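Local coordinates for protein P43 (Trichuris muris, PDB 6QIX) that is the major protein secreted by the whipworm parasite, tethers to matrix and inhibits the function of interleukin-13, at residues 239-251 / 263-277. Sequence-based numbering, arbitrary orientation.
Sequences EKCGFCSFRVKCM and KLGKKSCGKDDCPTC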
ATOM      1  N   GLU A 239     -20.397 -16.289  -0.520  1.00 23.77           N
ATOM      2  CA  GLU A 239     -20.575 -15.200  -1.464  1.00 20.91           C
ATOM      3  C   GLU A 239     -19.744 -13.977  -1.051  1.00 19.10           C
ATOM      4  O   GLU A 239     -19.463 -13.744   0.139  1.00 19.56           O
ATOM      5  CB  GLU A 239     -22.044 -14.797  -1.563  1.00 26.00           C
ATOM      6  CG  GLU A 239     -22.989 -15.919  -1.951  1.00 38.62           C
ATOM      7  CD  GLU A 239     -24.409 -15.435  -1.934  1.00 48.06           C
ATOM      8  OE1 GLU A 239     -25.082 -15.511  -2.997  1.00 51.76           O
ATOM      9  OE2 GLU A 239     -24.829 -14.956  -0.843  1.00 51.23           O
ATOM     10  N   LYS A 240     -19.435 -13.158  -2.056  1.00 17.52           N
ATOM     11  CA  LYS A 240     -18.694 -11.912  -1.880  1.00 14.76           C
ATOM     12  C   LYS A 240     -19.218 -11.156  -0.674  1.00 18.43           C
ATOM     13  O   LYS A 240     -20.426 -10.957  -0.533  1.00 18.48           O
ATOM     14  CB  LYS A 240     -18.818 -11.046  -3.140  1.00 14.34           C
ATOM     15  CG  LYS A 240     -18.073 -11.598  -4.319  1.00 16.44           C
ATOM     16  CD  LYS A 240     -18.373 -10.733  -5.608  1.00 22.50           C
ATOM     17  CE  LYS A 240     -19.718 -11.065  -6.185  1.00 32.57           C
ATOM     18  NZ  LYS A 240     -19.616 -12.237  -7.128  1.00 41.69           N
ATOM     19  N   CYS A 241     -18.300 -10.758   0.211  1.00 14.36           N
ATOM     20  CA  CYS A 241     -18.706 -10.175   1.474  1.00 14.97           C
ATOM     21  C   CYS A 241     -17.555  -9.395   2.087  1.00 17.99           C
ATOM     22  O   CYS A 241     -16.403  -9.510   1.661  1.00 15.50           O
ATOM     23  CB  CYS A 241     -19.151 -11.266   2.463  1.00 17.96           C
ATOM     24  SG  CYS A 241     -17.825 -12.530   2.687  1.00 17.05           S
ATOM     25  N   GLY A 242     -17.886  -8.609   3.127  1.00 14.34           N
ATOM     26  CA  GLY A 242     -16.886  -8.046   4.021  1.00 15.40           C
ATOM     27  C   GLY A 242     -16.076  -6.875   3.492  1.00 13.84           C
ATOM     28  O   GLY A 242     -15.028  -6.534   4.089  1.00 13.53           O
ATOM     29  N   PHE A 243     -16.525  -6.256   2.389  1.00 13.36           N
ATOM     30  CA  PHE A 243     -15.691  -5.369   1.593  1.00 13.82           C
ATOM     31  C   PHE A 243     -14.384  -6.055   1.158  1.00 13.62           C
ATOM     32  O   PHE A 243     -13.369  -5.390   0.883  1.00 14.61           O
ATOM     33  CB  PHE A 243     -15.406  -4.062   2.340  1.00 13.72           C
ATOM     34  CG  PHE A 243     -16.644  -3.253   2.666  1.00 14.30           C
ATOM     35  CD1 PHE A 243     -17.160  -2.348   1.767  1.00 12.19           C
ATOM     36  CD2 PHE A 243     -17.321  -3.432   3.866  1.00 16.90           C
ATOM     37  CE1 PHE A 243     -18.314  -1.639   2.055  1.00 13.88           C
ATOM     38  CE2 PHE A 243     -18.470  -2.687   4.158  1.00 16.24           C
ATOM     39  CZ  PHE A 243     -18.954  -1.792   3.238  1.00 16.00           C
ATOM     40  N   CYS A 244     -14.403  -7.386   1.044  1.00 13.13           N
ATOM     41  CA  CYS A 244     -13.251  -8.196   0.637  1.00 13.45           C
ATOM     42  C   CYS A 244     -13.150  -8.351  -0.884  1.00 14.15           C
ATOM     43  O   CYS A 244     -12.032  -8.435  -1.428  1.00 13.82           O
ATOM     44  CB  CYS A 244     -13.323  -9.581   1.332  1.00 14.33           C
ATOM     45  SG  CYS A 244     -13.092  -9.457   3.120  1.00 14.76           S
ATOM     46  N   SER A 245     -14.292  -8.401  -1.574  1.00 10.83           N
ATOM     47  CA  SER A 245     -14.293  -8.355  -3.047  1.00 10.71           C
ATOM     48  C   SER A 245     -13.854  -6.976  -3.523  1.00 12.62           C
ATOM     49  O   SER A 245     -14.086  -5.970  -2.870  1.00 13.67           O
ATOM     50  CB  SER A 245     -15.688  -8.706  -3.574  1.00 13.55           C
ATOM     51  OG  SER A 245     -15.674  -8.840  -4.977  1.00 21.22           O
ATOM     52  N   PHE A 246     -13.181  -6.931  -4.677  1.00 10.93           N
ATOM     53  CA  PHE A 246     -12.552  -5.691  -5.126  1.00 10.38           C
ATOM     54  C   PHE A 246     -12.400  -5.706  -6.630  1.00 10.23           C
ATOM     55  O   PHE A 246     -12.324  -6.768  -7.256  1.00 11.78           O
ATOM     56  CB  PHE A 246     -11.158  -5.467  -4.487  1.00 11.63           C
ATOM     57  CG  PHE A 246     -10.159  -6.524  -4.847  1.00 11.07           C
ATOM     58  CD1 PHE A 246      -9.202  -6.269  -5.788  1.00 11.98           C
ATOM     59  CD2 PHE A 246     -10.193  -7.768  -4.260  1.00 13.68           C
ATOM     60  CE1 PHE A 246      -8.276  -7.226  -6.138  1.00 13.45           C
ATOM     61  CE2 PHE A 246      -9.268  -8.723  -4.620  1.00 16.53           C
ATOM     62  CZ  PHE A 246      -8.314  -8.441  -5.599  1.00 15.51           C
ATOM     63  N   ARG A 247     -12.346  -4.503  -7.173  1.00 12.26           N
ATOM     64  CA  ARG A 247     -12.045  -4.242  -8.577  1.00 11.39           C
ATOM     65  C   ARG A 247     -10.603  -3.795  -8.728  1.00 11.22           C
ATOM     66  O   ARG A 247     -10.020  -3.204  -7.820  1.00 13.60           O
ATOM     67  CB  ARG A 247     -12.966  -3.162  -9.135  1.00 11.65           C
ATOM     68  CG  ARG A 247     -14.450  -3.393  -8.850  1.00 10.29           C
ATOM     69  CD  ARG A 247     -15.251  -2.129  -9.241  1.00 11.65           C
ATOM     70  NE  ARG A 247     -16.690  -2.240  -8.978  1.00 14.10           N
ATOM     71  CZ  ARG A 247     -17.589  -2.848  -9.761  1.00 14.02           C
ATOM     72  NH1 ARG A 247     -17.216  -3.405 -10.867  1.00 15.16           N
ATOM     73  NH2 ARG A 247     -18.883  -2.902  -9.409  1.00 15.31           N
ATOM     74  N   VAL A 248     -10.057  -4.038  -9.915  1.00 12.92           N
ATOM     75  CA  VAL A 248      -8.710  -3.585 -10.254  1.00 12.41           C
ATOM     76  C   VAL A 248      -8.742  -2.697 -11.494  1.00 12.94           C
ATOM     77  O   VAL A 248      -9.571  -2.847 -12.402  1.00 12.49           O
ATOM     78  CB  VAL A 248      -7.728  -4.754 -10.464  1.00 17.10           C
ATOM     79  CG1 VAL A 248      -7.562  -5.659  -9.177  1.00 18.75           C
ATOM     80  CG2 VAL A 248      -8.186  -5.609 -11.607  1.00 19.39           C
ATOM     81  N   LYS A 249      -7.766  -1.799 -11.525  1.00 13.16           N
ATOM     82  CA  LYS A 249      -7.500  -0.919 -12.671  1.00 12.06           C
ATOM     83  C   LYS A 249      -6.014  -0.963 -12.971  1.00 16.21           C
ATOM     84  O   LYS A 249      -5.205  -0.886 -12.049  1.00 17.72           O
ATOM     85  CB  LYS A 249      -7.917   0.509 -12.344  1.00 15.37           C
ATOM     86  CG  LYS A 249      -7.724   1.494 -13.458  1.00 20.29           C
ATOM     87  CD  LYS A 249      -8.308   2.854 -13.109  1.00 21.38           C
ATOM     88  CE  LYS A 249      -9.827   2.837 -13.171  1.00 25.02           C
ATOM     89  NZ  LYS A 249     -10.417   4.175 -13.426  1.00 28.41           N
ATOM     90  N   CYS A 250      -5.676  -1.113 -14.244  1.00 16.55           N
ATOM     91  CA  CYS A 250      -4.312  -1.412 -14.692  1.00 20.06           C
ATOM     92  C   CYS A 250      -3.769  -0.218 -15.444  1.00 18.58           C
ATOM     93  O   CYS A 250      -4.494   0.373 -16.243  1.00 18.92           O
ATOM     94  CB  CYS A 250      -4.243  -2.590 -15.720  1.00 24.18           C
ATOM     95  SG  CYS A 250      -5.383  -3.887 -15.537  1.00 28.83           S
ATOM     96  N   MET A 251      -2.467   0.058 -15.258  1.00 16.57           N
ATOM     97  CA  MET A 251      -1.689   0.898 -16.165  1.00 19.58           C
ATOM     98  C   MET A 251      -0.447   0.120 -16.546  1.00 19.27           C
ATOM     99  O   MET A 251       0.268  -0.375 -15.668  1.00 18.12           O
ATOM    100  CB  MET A 251      -1.327   2.210 -15.509  1.00 27.59           C
ATOM    101  CG  MET A 251      -2.450   3.216 -15.567  1.00 40.45           C
ATOM    102  SD  MET A 251      -1.883   4.702 -14.772  1.00 51.06           S
ATOM    103  CE  MET A 251      -0.488   5.125 -15.791  1.00 42.29           C
ATOM    104  N   LYS A 263       1.288  -1.358 -13.112  1.00 14.53           N
ATOM    105  CA  LYS A 263       0.858  -0.698 -11.893  1.00 19.95           C
ATOM    106  C   LYS A 263      -0.627  -1.007 -11.723  1.00 18.06           C
ATOM    107  O   LYS A 263      -1.372  -0.971 -12.716  1.00 17.77           O
ATOM    108  CB  LYS A 263       1.079   0.801 -12.042  1.00 27.73           C
ATOM    109  CG  LYS A 263       1.343   1.547 -10.797  1.00 36.99           C
ATOM    110  CD  LYS A 263       0.795   2.978 -10.936  1.00 46.15           C
ATOM    111  CE  LYS A 263       1.615   3.794 -11.938  1.00 50.07           C
ATOM    112  NZ  LYS A 263       2.128   5.090 -11.346  1.00 53.75           N
ATOM    113  N   LEU A 264      -1.038  -1.371 -10.502  1.00 15.35           N
ATOM    114  CA  LEU A 264      -2.431  -1.753 -10.254  1.00 17.25           C
ATOM    115  C   LEU A 264      -3.048  -0.870  -9.177  1.00 20.85           C
ATOM    116  O   LEU A 264      -2.413  -0.606  -8.134  1.00 26.32           O
ATOM    117  CB  LEU A 264      -2.561  -3.179  -9.774  1.00 21.70           C
ATOM    118  CG  LEU A 264      -2.449  -4.442 -10.594  1.00 31.25           C
ATOM    119  CD1 LEU A 264      -3.038  -5.620  -9.763  1.00 32.67           C
ATOM    120  CD2 LEU A 264      -3.097  -4.264 -11.929  1.00 36.55           C
ATOM    121  N   GLY A 265      -4.302  -0.457  -9.410  1.00 18.62           N
ATOM    122  CA  GLY A 265      -5.087   0.198  -8.384  1.00 19.03           C
ATOM    123  C   GLY A 265      -6.243  -0.696  -8.003  1.00 17.18           C
ATOM    124  O   GLY A 265      -6.632  -1.577  -8.771  1.00 14.74           O
ATOM    125  N   LYS A 266      -6.760  -0.509  -6.788  1.00 15.69           N
ATOM    126  CA  LYS A 266      -7.848  -1.324  -6.272  1.00 13.75           C
ATOM    127  C   LYS A 266      -8.991  -0.454  -5.792  1.00 12.23           C
ATOM    128  O   LYS A 266      -8.811   0.693  -5.387  1.00 13.69           O
ATOM    129  CB  LYS A 266      -7.293  -2.214  -5.168  1.00 23.60           C
ATOM    130  CG  LYS A 266      -8.145  -2.685  -4.179  1.00 24.38           C
ATOM    131  CD  LYS A 266      -7.393  -3.333  -2.997  1.00 17.59           C
ATOM    132  CE  LYS A 266      -8.411  -4.318  -2.349  1.00 13.90           C
ATOM    133  NZ  LYS A 266      -7.775  -5.126  -1.332  1.00 16.85           N
ATOM    134  N   LYS A 267     -10.188  -1.035  -5.855  1.00 12.25           N
ATOM    135  CA  LYS A 267     -11.378  -0.405  -5.312  1.00 13.48           C
ATOM    136  C   LYS A 267     -12.263  -1.505  -4.743  1.00 13.26           C
ATOM    137  O   LYS A 267     -12.755  -2.361  -5.494  1.00 15.25           O
ATOM    138  CB  LYS A 267     -12.099   0.412  -6.402  1.00 14.15           C
ATOM    139  CG  LYS A 267     -13.370   1.134  -5.919  1.00 15.45           C
ATOM    140  CD  LYS A 267     -13.842   2.172  -6.967  1.00 20.27           C
ATOM    141  CE  LYS A 267     -15.122   2.779  -6.573  1.00 25.09           C
ATOM    142  NZ  LYS A 267     -16.256   2.059  -7.152  1.00 31.43           N
ATOM    143  N   SER A 268     -12.509  -1.456  -3.420  1.00 12.89           N
ATOM    144  CA  SER A 268     -13.316  -2.486  -2.775  1.00 13.73           C
ATOM    145  C   SER A 268     -14.764  -2.420  -3.253  1.00 11.93           C
ATOM    146  O   SER A 268     -15.259  -1.372  -3.681  1.00 12.95           O
ATOM    147  CB  SER A 268     -13.321  -2.318  -1.256  1.00 19.15           C
ATOM    148  OG  SER A 268     -11.997  -2.319  -0.812  1.00 26.15           O
ATOM    149  N   CYS A 269     -15.445  -3.547  -3.154  1.00 11.20           N
ATOM    150  CA  CYS A 269     -16.853  -3.603  -3.531  1.00 13.13           C
ATOM    151  C   CYS A 269     -17.725  -3.609  -2.298  1.00 14.00           C
ATOM    152  O   CYS A 269     -17.470  -4.378  -1.368  1.00 15.52           O
ATOM    153  CB  CYS A 269     -17.146  -4.838  -4.368  1.00 15.16           C
ATOM    154  SG  CYS A 269     -16.285  -4.722  -5.993  1.00 15.27           S
ATOM    155  N   GLY A 270     -18.763  -2.788  -2.315  1.00 13.45           N
ATOM    156  CA  GLY A 270     -19.763  -2.774  -1.249  1.00 14.57           C
ATOM    157  C   GLY A 270     -21.176  -3.030  -1.716  1.00 15.20           C
ATOM    158  O   GLY A 270     -21.413  -3.643  -2.778  1.00 15.32           O
ATOM    159  N   LYS A 271     -22.124  -2.545  -0.899  1.00 15.86           N
ATOM    160  CA  LYS A 271     -23.513  -2.924  -1.103  1.00 16.94           C
ATOM    161  C   LYS A 271     -24.093  -2.389  -2.413  1.00 18.15           C
ATOM    162  O   LYS A 271     -25.122  -2.913  -2.867  1.00 18.38           O
ATOM    163  CB  LYS A 271     -24.360  -2.473   0.094  1.00 17.03           C
ATOM    164  CG  LYS A 271     -24.661  -0.988   0.122  1.00 21.09           C
ATOM    165  CD  LYS A 271     -25.396  -0.605   1.420  1.00 24.79           C
ATOM    166  CE  LYS A 271     -25.853   0.804   1.387  1.00 32.55           C
ATOM    167  NZ  LYS A 271     -26.677   1.121   2.600  1.00 40.57           N
ATOM    168  N   ASP A 272     -23.481  -1.386  -3.038  1.00 15.78           N
ATOM    169  CA  ASP A 272     -23.986  -0.932  -4.334  1.00 16.13           C
ATOM    170  C   ASP A 272     -23.311  -1.670  -5.486  1.00 14.53           C
ATOM    171  O   ASP A 272     -23.655  -1.433  -6.653  1.00 16.96           O
ATOM    172  CB  ASP A 272     -23.807   0.588  -4.492  1.00 21.97           C
ATOM    173  CG  ASP A 272     -24.732   1.395  -3.572  1.00 28.01           C
ATOM    174  OD1 ASP A 272     -25.778   0.881  -3.110  1.00 26.09           O
ATOM    175  OD2 ASP A 272     -24.378   2.543  -3.230  1.00 33.14           O
ATOM    176  N   ASP A 273     -22.341  -2.539  -5.186  1.00 15.43           N
ATOM    177  CA  ASP A 273     -21.631  -3.328  -6.199  1.00 14.48           C
ATOM    178  C   ASP A 273     -22.156  -4.750  -6.299  1.00 14.31           C
ATOM    179  O   ASP A 273     -22.339  -5.265  -7.408  1.00 13.44           O
ATOM    180  CB  ASP A 273     -20.127  -3.342  -5.883  1.00 15.07           C
ATOM    181  CG  ASP A 273     -19.541  -1.973  -5.920  1.00 12.82           C
ATOM    182  OD1 ASP A 273     -19.517  -1.397  -7.034  1.00 15.10           O
ATOM    183  OD2 ASP A 273     -19.106  -1.427  -4.882  1.00 15.13           O
ATOM    184  N   CYS A 274     -22.439  -5.402  -5.169  1.00 13.95           N
ATOM    185  CA  CYS A 274     -23.189  -6.659  -5.194  1.00 15.70           C
ATOM    186  C   CYS A 274     -23.985  -6.754  -3.903  1.00 13.98           C
ATOM    187  O   CYS A 274     -23.629  -6.109  -2.915  1.00 14.99           O
ATOM    188  CB  CYS A 274     -22.313  -7.908  -5.404  1.00 20.66           C
ATOM    189  SG  CYS A 274     -21.560  -8.679  -3.940  1.00 22.24           S
ATOM    190  N   PRO A 275     -25.071  -7.505  -3.885  1.00 12.58           N
ATOM    191  CA  PRO A 275     -26.015  -7.343  -2.751  1.00 15.35           C
ATOM    192  C   PRO A 275     -25.445  -7.779  -1.400  1.00 17.09           C
ATOM    193  O   PRO A 275     -25.863  -7.236  -0.364  1.00 21.42           O
ATOM    194  CB  PRO A 275     -27.235  -8.177  -3.167  1.00 21.80           C
ATOM    195  CG  PRO A 275     -26.969  -8.730  -4.478  1.00 19.55           C
ATOM    196  CD  PRO A 275     -25.698  -8.157  -5.058  1.00 15.30           C
ATOM    197  N   THR A 276     -24.517  -8.741  -1.376  1.00 16.12           N
ATOM    198  CA  THR A 276     -23.883  -9.200  -0.132  1.00 17.40           C
ATOM    199  C   THR A 276     -22.499  -8.587   0.114  1.00 15.32           C
ATOM    200  O   THR A 276     -21.907  -8.795   1.183  1.00 15.20           O
ATOM    201  CB  THR A 276     -23.739 -10.742  -0.109  1.00 19.81           C
ATOM    202  OG1 THR A 276     -22.982 -11.212  -1.236  1.00 18.18           O
ATOM    203  CG2 THR A 276     -25.048 -11.428  -0.143  1.00 22.02           C
ATOM    204  N   CYS A 277     -21.990  -7.788  -0.828  1.00 15.22           N
ATOM    205  CA  CYS A 277     -20.575  -7.403  -0.819  1.00 14.81           C
ATOM    206  C   CYS A 277     -20.167  -6.615   0.420  1.00 15.73           C
ATOM    207  O   CYS A 277     -18.978  -6.633   0.815  1.00 16.41           O
ATOM    208  CB  CYS A 277     -20.298  -6.565  -2.062  1.00 13.75           C
ATOM    209  SG  CYS A 277     -19.818  -7.531  -3.520  1.00 17.26           S
TER
HETATM  210  O   HOH W   1     -11.176  -4.047   0.938  1.00 22.99           O
HETATM  211  O   HOH W   2     -10.234  -6.339  -0.605  1.00 18.66           O
HETATM  212  O   HOH W   3     -16.917  -7.156  -1.044  1.00 13.50           O
HETATM  213  O   HOH W   4     -16.616  -0.678  -6.165  1.00 15.97           O
HETATM  214  O   HOH W   5     -20.792  -4.749 -10.321  1.00 32.85           O
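Lys266 lays its extended side chain across that of Phe246 at about a right angle, Lys266 CE touching Phe246 CB at 3.7 Å and Lys266 NZ standing over the ring face 4.8 Å from the centroid, a cation-pi contact. The pair illustrates how an antiparallel beta hairpin, here 246-251 with 263-268, divides its labour between two faces. Phe246, Val248, Cys250, Leu264 and Lys266 share one face; helix 205-216 packs on Phe246, Val248, Cys250 and Leu264, and a disulfide from Cys250 to Cys216 of that helix fastens it. The ammonium of Lys266 is tied down further by the carbonyl of Gln327 and by a water that also bonds Cys244 O.

On the other face Arg247 reaches along the hairpin end with its chain extended from CG to NE. Its CG packs on Cys269 SG at 3.6 Å, and Arg247 NH2 gives Asp273 OD1 a nearly straight hydrogen bond of 2.9 Å, part of a salt bridge. Asp273 OD1 lies near the guanidinium plane, whereas Arg247 NH2 stands 33° out of the carboxylate plane, on the anti side of that oxygen; the two planes are 67° apart. Asp273 OD2 is held by Gly270 N, and Arg247 NH1 by the carbonyl of Ser198, which together limit rotation of both groups.

Past the strands the pairing loosens into turns. Lys240 drapes its CB and CD over the Cys274-Cys277 disulfide, whose two sulfurs bridge the ends of a type I turn. The type I' turn 241-244 is caught by Phe243 N bonding Cys277 O, and a water ties that same oxygen to Ser245 N and Cys269 O. Thr276 places its hydroxyl between backbone N and carbonyl carbon (chi1 57°), from where Thr276 OG1 donates to Lys240 O at 2.7 Å, in the carbonyl plane.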